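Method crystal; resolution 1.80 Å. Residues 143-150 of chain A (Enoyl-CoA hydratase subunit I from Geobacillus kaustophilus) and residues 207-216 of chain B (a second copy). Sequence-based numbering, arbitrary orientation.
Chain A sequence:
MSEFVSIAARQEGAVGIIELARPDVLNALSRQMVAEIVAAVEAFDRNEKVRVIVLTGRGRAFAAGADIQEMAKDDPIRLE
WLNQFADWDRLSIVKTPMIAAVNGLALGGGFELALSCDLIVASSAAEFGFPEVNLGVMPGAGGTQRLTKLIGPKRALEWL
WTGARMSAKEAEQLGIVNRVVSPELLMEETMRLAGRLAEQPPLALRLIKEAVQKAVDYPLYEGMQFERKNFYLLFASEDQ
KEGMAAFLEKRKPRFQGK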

ATOM      1  N   GLY A 143       4.340  -7.552   0.430  1.00  3.87           N
ATOM      2  CA  GLY A 143       3.154  -7.009   1.071  1.00  5.57           C
ATOM      3  C   GLY A 143       3.107  -5.493   1.180  1.00  6.57           C
ATOM      4  O   GLY A 143       2.100  -4.876   0.825  1.00  6.36           O
ATOM      5  N   THR A 144       4.183  -4.880   1.664  1.00  5.76           N
ATOM      6  CA  THR A 144       4.201  -3.427   1.811  1.00  6.25           C
ATOM      7  C   THR A 144       4.201  -2.725   0.458  1.00  5.73           C
ATOM      8  O   THR A 144       3.689  -1.613   0.329  1.00  6.94           O
ATOM      9  CB  THR A 144       5.432  -2.936   2.606  1.00  4.95           C
ATOM     10  OG1 THR A 144       6.628  -3.198   1.861  1.00  6.27           O
ATOM     11  CG2 THR A 144       5.513  -3.634   3.949  1.00  7.27           C
ATOM     12  N   GLN A 145       4.768  -3.381  -0.549  1.00  4.13           N
ATOM     13  CA  GLN A 145       4.849  -2.796  -1.880  1.00  5.25           C
ATOM     14  C   GLN A 145       3.551  -2.897  -2.669  1.00  5.17           C
ATOM     15  O   GLN A 145       3.003  -1.887  -3.113  1.00  5.27           O
ATOM     16  CB  GLN A 145       5.978  -3.455  -2.676  1.00  5.59           C
ATOM     17  CG  GLN A 145       7.343  -3.379  -1.998  1.00  6.19           C
ATOM     18  CD  GLN A 145       7.735  -1.957  -1.644  1.00  5.68           C
ATOM     19  OE1 GLN A 145       7.784  -1.588  -0.466  1.00  9.53           O
ATOM     20  NE2 GLN A 145       8.002  -1.147  -2.659  1.00  2.51           N
ATOM     21  N   ARG A 146       3.058  -4.118  -2.843  1.00  4.74           N
ATOM     22  CA  ARG A 146       1.833  -4.320  -3.602  1.00  6.29           C
ATOM     23  C   ARG A 146       0.611  -3.652  -2.980  1.00  5.72           C
ATOM     24  O   ARG A 146      -0.222  -3.101  -3.702  1.00  5.66           O
ATOM     25  CB  ARG A 146       1.578  -5.816  -3.814  1.00  6.25           C
ATOM     26  CG  ARG A 146       2.596  -6.490  -4.742  1.00  7.60           C
ATOM     27  CD  ARG A 146       2.089  -7.847  -5.222  1.00  8.64           C
ATOM     28  NE  ARG A 146       2.902  -8.414  -6.297  1.00  9.01           N
ATOM     29  CZ  ARG A 146       3.939  -9.226  -6.117  1.00 10.27           C
ATOM     30  NH1 ARG A 146       4.310  -9.583  -4.894  1.00 10.49           N
ATOM     31  NH2 ARG A 146       4.608  -9.686  -7.168  1.00 12.92           N
ATOM     32  N   LEU A 147       0.494  -3.677  -1.656  1.00  5.58           N
ATOM     33  CA  LEU A 147      -0.658  -3.046  -1.015  1.00  5.19           C
ATOM     34  C   LEU A 147      -0.643  -1.533  -1.237  1.00  6.20           C
ATOM     35  O   LEU A 147      -1.669  -0.937  -1.561  1.00  5.73           O
ATOM     36  CB  LEU A 147      -0.686  -3.340   0.493  1.00  4.87           C
ATOM     37  CG  LEU A 147      -1.988  -2.926   1.196  1.00  5.21           C
ATOM     38  CD1 LEU A 147      -3.121  -3.825   0.714  1.00  4.69           C
ATOM     39  CD2 LEU A 147      -1.847  -3.045   2.711  1.00  5.91           C
ATOM     40  N   THR A 148       0.524  -0.916  -1.073  1.00  5.21           N
ATOM     41  CA  THR A 148       0.653   0.525  -1.252  1.00  5.17           C
ATOM     42  C   THR A 148       0.326   0.958  -2.683  1.00  6.05           C
ATOM     43  O   THR A 148      -0.326   1.980  -2.899  1.00  6.04           O
ATOM     44  CB  THR A 148       2.074   1.000  -0.888  1.00  6.51           C
ATOM     45  OG1 THR A 148       2.329   0.710   0.493  1.00  6.43           O
ATOM     46  CG2 THR A 148       2.214   2.503  -1.116  1.00  5.60           C
ATOM     47  N   LYS A 149       0.781   0.185  -3.661  1.00  7.76           N
ATOM     48  CA  LYS A 149       0.506   0.524  -5.051  1.00  8.12           C
ATOM     49  C   LYS A 149      -0.983   0.410  -5.356  1.00  8.50           C
ATOM     50  O   LYS A 149      -1.516   1.164  -6.169  1.00 10.31           O
ATOM     51  CB  LYS A 149       1.304  -0.378  -5.996  1.00  7.95           C
ATOM     52  CG  LYS A 149       2.809  -0.134  -5.955  1.00 11.05           C
ATOM     53  CD  LYS A 149       3.525  -0.865  -7.078  1.00 14.61           C
ATOM     54  CE  LYS A 149       5.031  -0.632  -7.031  1.00 16.48           C
ATOM     55  NZ  LYS A 149       5.402   0.805  -7.174  1.00 13.75           N
ATOM     56  N   LEU A 150      -1.662  -0.519  -4.693  1.00  7.97           N
ATOM     57  CA  LEU A 150      -3.087  -0.710  -4.927  1.00  8.68           C
ATOM     58  C   LEU A 150      -4.016   0.281  -4.233  1.00  8.14           C
ATOM     59  O   LEU A 150      -4.986   0.739  -4.835  1.00  8.22           O
ATOM     60  CB  LEU A 150      -3.505  -2.129  -4.530  1.00  7.53           C
ATOM     61  CG  LEU A 150      -3.054  -3.269  -5.446  1.00  7.67           C
ATOM     62  CD1 LEU A 150      -3.376  -4.605  -4.791  1.00  9.40           C
ATOM     63  CD2 LEU A 150      -3.758  -3.150  -6.794  1.00  8.58           C
TER
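Chain B 207-216: LIKEAVQKAV

A hydrogen bond crosses between the two helices from a lysine ammonium to a main-chain carbonyl. Lys149(A) NZ donates to Ala215(B) O at 2.9 Å. The rest of the contact is built largely from small side chains, and two threonines of chain A supply much of its surface.

Residues 207-216 of chain B are helical and belong to a longer helix. Successive turns are held by i to i+4 bonds such as Val212(B) N to Ile208(B) O, 2.9 Å, and Ala215(B) N to Ala211(B) O, 2.9 Å. Residues 143-150 of chain A are also helical. The two N-to-C directions differ by 52°, and the signed crossing angle is -52°. The helices therefore run in broadly the same sense but cross obliquely. Their axes approach to 8.4 Å, and the stretches bury 401 Å² between them.

The backbones come nearest at Gln145(A) and Ala215(B), whose CA atoms are 4.7 Å apart. Thr144(A) pairs with Val212(B), 5.8 Å between CA atoms. Lys149(A) pairs with Val216(B), 6.4 Å between CA atoms. Chain B thus advances along chain A as both chains run toward their C termini.

Ala215(B) is the most heavily covered residue. Its CA-to-CB bond points toward chain A, and its methyl packs on Thr148(A), with CB to CB at 3.5 Å. The same Ala215(B) CB lies 3.7 Å from Thr144(A) O. A methyl is all this alanine places between the helices, so the backbones can come close here.

The CA-to-CB bond of Thr148(A) also points toward chain B. Its OG1 donates to Thr144(A) O at 2.7 Å, one turn back in its own helix. This satisfies the hydroxyl at an apolar contact, where Thr148(A) OG1 lies 3.5 Å from Val212(B) CG1. Thr148(A) CG2 reaches Val216(B) CG2 at 3.8 Å.

One turn earlier, Thr144(A) meets Ala211(B), with OG1 to CB at 3.5 Å. Its hydroxyl is hydrogen-bonded elsewhere in the structure. Thr144(A) CG2 touches Ile208(B) CD1 at 3.6 Å. The isoleucine's CA-to-CB bond points sideways, but the end of its side chain comes nearer to chain A.

Gln145(A) also starts sideways, and its end comes nearer to Ala211(B) and Ala215(B). Lys149(A) behaves alike: its side chain is extended at chi2 and chi3, then turns at chi4 (-61°, m) and brings NZ to the carbonyl of Ala215(B). The CA-to-CB bond of Arg146(A) points away, and the residue takes no part.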

ATOM      1  N   LEU B 207      10.424   1.040   9.962  1.00  5.86           N
ATOM      2  CA  LEU B 207      10.861   0.355   8.751  1.00  5.93           C
ATOM      3  C   LEU B 207       9.723   0.051   7.779  1.00  5.51           C
ATOM      4  O   LEU B 207       9.941  -0.037   6.569  1.00  3.90           O
ATOM      5  CB  LEU B 207      11.634  -0.918   9.115  1.00  5.67           C
ATOM      6  CG  LEU B 207      13.130  -0.669   9.388  1.00  8.61           C
ATOM      7  CD1 LEU B 207      13.302   0.452  10.410  1.00  8.18           C
ATOM      8  CD2 LEU B 207      13.795  -1.951   9.875  1.00  7.42           C
ATOM      9  N   ILE B 208       8.511  -0.116   8.301  1.00  3.78           N
ATOM     10  CA  ILE B 208       7.360  -0.358   7.434  1.00  6.27           C
ATOM     11  C   ILE B 208       7.102   0.933   6.664  1.00  6.18           C
ATOM     12  O   ILE B 208       6.846   0.920   5.455  1.00  3.65           O
ATOM     13  CB  ILE B 208       6.084  -0.720   8.248  1.00  6.67           C
ATOM     14  CG1 ILE B 208       6.118  -2.199   8.642  1.00 10.65           C
ATOM     15  CG2 ILE B 208       4.835  -0.395   7.427  1.00  4.96           C
ATOM     16  CD1 ILE B 208       6.147  -3.244   7.495  1.00 13.93           C
ATOM     17  N   LYS B 209       7.167   2.051   7.380  1.00  6.21           N
ATOM     18  CA  LYS B 209       6.949   3.353   6.774  1.00  5.59           C
ATOM     19  C   LYS B 209       7.979   3.598   5.669  1.00  6.04           C
ATOM     20  O   LYS B 209       7.634   4.095   4.596  1.00  5.48           O
ATOM     21  CB  LYS B 209       7.033   4.452   7.841  1.00  6.35           C
ATOM     22  CG  LYS B 209       6.951   5.863   7.282  1.00  8.82           C
ATOM     23  CD  LYS B 209       6.868   6.902   8.395  1.00  5.45           C
ATOM     24  CE  LYS B 209       7.055   8.300   7.832  1.00  9.14           C
ATOM     25  NZ  LYS B 209       6.841   9.359   8.862  1.00  6.33           N
ATOM     26  N   GLU B 210       9.240   3.250   5.926  1.00  4.34           N
ATOM     27  CA  GLU B 210      10.282   3.439   4.920  1.00  6.10           C
ATOM     28  C   GLU B 210       9.964   2.624   3.674  1.00  4.61           C
ATOM     29  O   GLU B 210      10.116   3.104   2.551  1.00  6.18           O
ATOM     30  CB  GLU B 210      11.651   2.995   5.439  1.00  7.71           C
ATOM     31  CG  GLU B 210      12.194   3.787   6.600  1.00 12.01           C
ATOM     32  CD  GLU B 210      13.621   3.387   6.921  1.00 18.01           C
ATOM     33  OE1 GLU B 210      13.916   2.173   6.868  1.00 17.20           O
ATOM     34  OE2 GLU B 210      14.441   4.277   7.227  1.00 20.55           O
ATOM     35  N   ALA B 211       9.536   1.383   3.881  1.00  6.32           N
ATOM     36  CA  ALA B 211       9.202   0.504   2.766  1.00  6.05           C
ATOM     37  C   ALA B 211       8.036   1.081   1.966  1.00  7.15           C
ATOM     38  O   ALA B 211       8.055   1.075   0.738  1.00  5.63           O
ATOM     39  CB  ALA B 211       8.853  -0.890   3.282  1.00  6.34           C
ATOM     40  N   VAL B 212       7.021   1.582   2.667  1.00  5.43           N
ATOM     41  CA  VAL B 212       5.867   2.160   1.994  1.00  6.04           C
ATOM     42  C   VAL B 212       6.274   3.389   1.184  1.00  8.09           C
ATOM     43  O   VAL B 212       5.747   3.623   0.097  1.00  8.57           O
ATOM     44  CB  VAL B 212       4.763   2.542   3.008  1.00  2.66           C
ATOM     45  CG1 VAL B 212       3.669   3.350   2.319  1.00  5.71           C
ATOM     46  CG2 VAL B 212       4.174   1.281   3.615  1.00  3.70           C
ATOM     47  N   GLN B 213       7.221   4.166   1.705  1.00 10.14           N
ATOM     48  CA  GLN B 213       7.685   5.357   1.003  1.00 12.98           C
ATOM     49  C   GLN B 213       8.288   4.942  -0.342  1.00 13.10           C
ATOM     50  O   GLN B 213       8.092   5.613  -1.352  1.00 14.67           O
ATOM     51  CB  GLN B 213       8.748   6.104   1.819  1.00 16.70           C
ATOM     52  CG  GLN B 213       8.403   6.391   3.281  1.00 24.31           C
ATOM     53  CD  GLN B 213       7.075   7.105   3.476  1.00 25.24           C
ATOM     54  OE1 GLN B 213       6.019   6.472   3.558  1.00 23.43           O
ATOM     55  NE2 GLN B 213       7.123   8.432   3.553  1.00 24.58           N
ATOM     56  N   LYS B 214       9.021   3.832  -0.348  1.00 12.74           N
ATOM     57  CA  LYS B 214       9.639   3.338  -1.575  1.00 12.06           C
ATOM     58  C   LYS B 214       8.574   2.784  -2.525  1.00 11.81           C
ATOM     59  O   LYS B 214       8.677   2.940  -3.740  1.00 11.70           O
ATOM     60  CB  LYS B 214      10.660   2.236  -1.262  1.00 13.32           C
ATOM     61  CG  LYS B 214      11.655   2.572  -0.148  1.00 13.91           C
ATOM     62  CD  LYS B 214      12.405   3.868  -0.417  1.00 15.79           C
ATOM     63  CE  LYS B 214      13.439   4.146   0.669  1.00 14.82           C
ATOM     64  NZ  LYS B 214      14.031   5.506   0.531  1.00 16.97           N
ATOM     65  N   ALA B 215       7.548   2.146  -1.963  1.00  8.14           N
ATOM     66  CA  ALA B 215       6.470   1.561  -2.759  1.00  8.69           C
ATOM     67  C   ALA B 215       5.760   2.596  -3.620  1.00  9.58           C
ATOM     68  O   ALA B 215       5.244   2.280  -4.691  1.00  9.66           O
ATOM     69  CB  ALA B 215       5.463   0.867  -1.848  1.00  6.55           C
ATOM     70  N   VAL B 216       5.726   3.833  -3.139  1.00  9.68           N
ATOM     71  CA  VAL B 216       5.079   4.916  -3.869  1.00 12.83           C
ATOM     72  C   VAL B 216       5.875   5.321  -5.112  1.00 15.22           C
ATOM     73  O   VAL B 216       5.293   5.727  -6.120  1.00 18.10           O
ATOM     74  CB  VAL B 216       4.901   6.165  -2.963  1.00 13.24           C
ATOM     75  CG1 VAL B 216       4.372   7.336  -3.774  1.00 16.34           C
ATOM     76  CG2 VAL B 216       3.941   5.848  -1.820  1.00 14.50           C
TER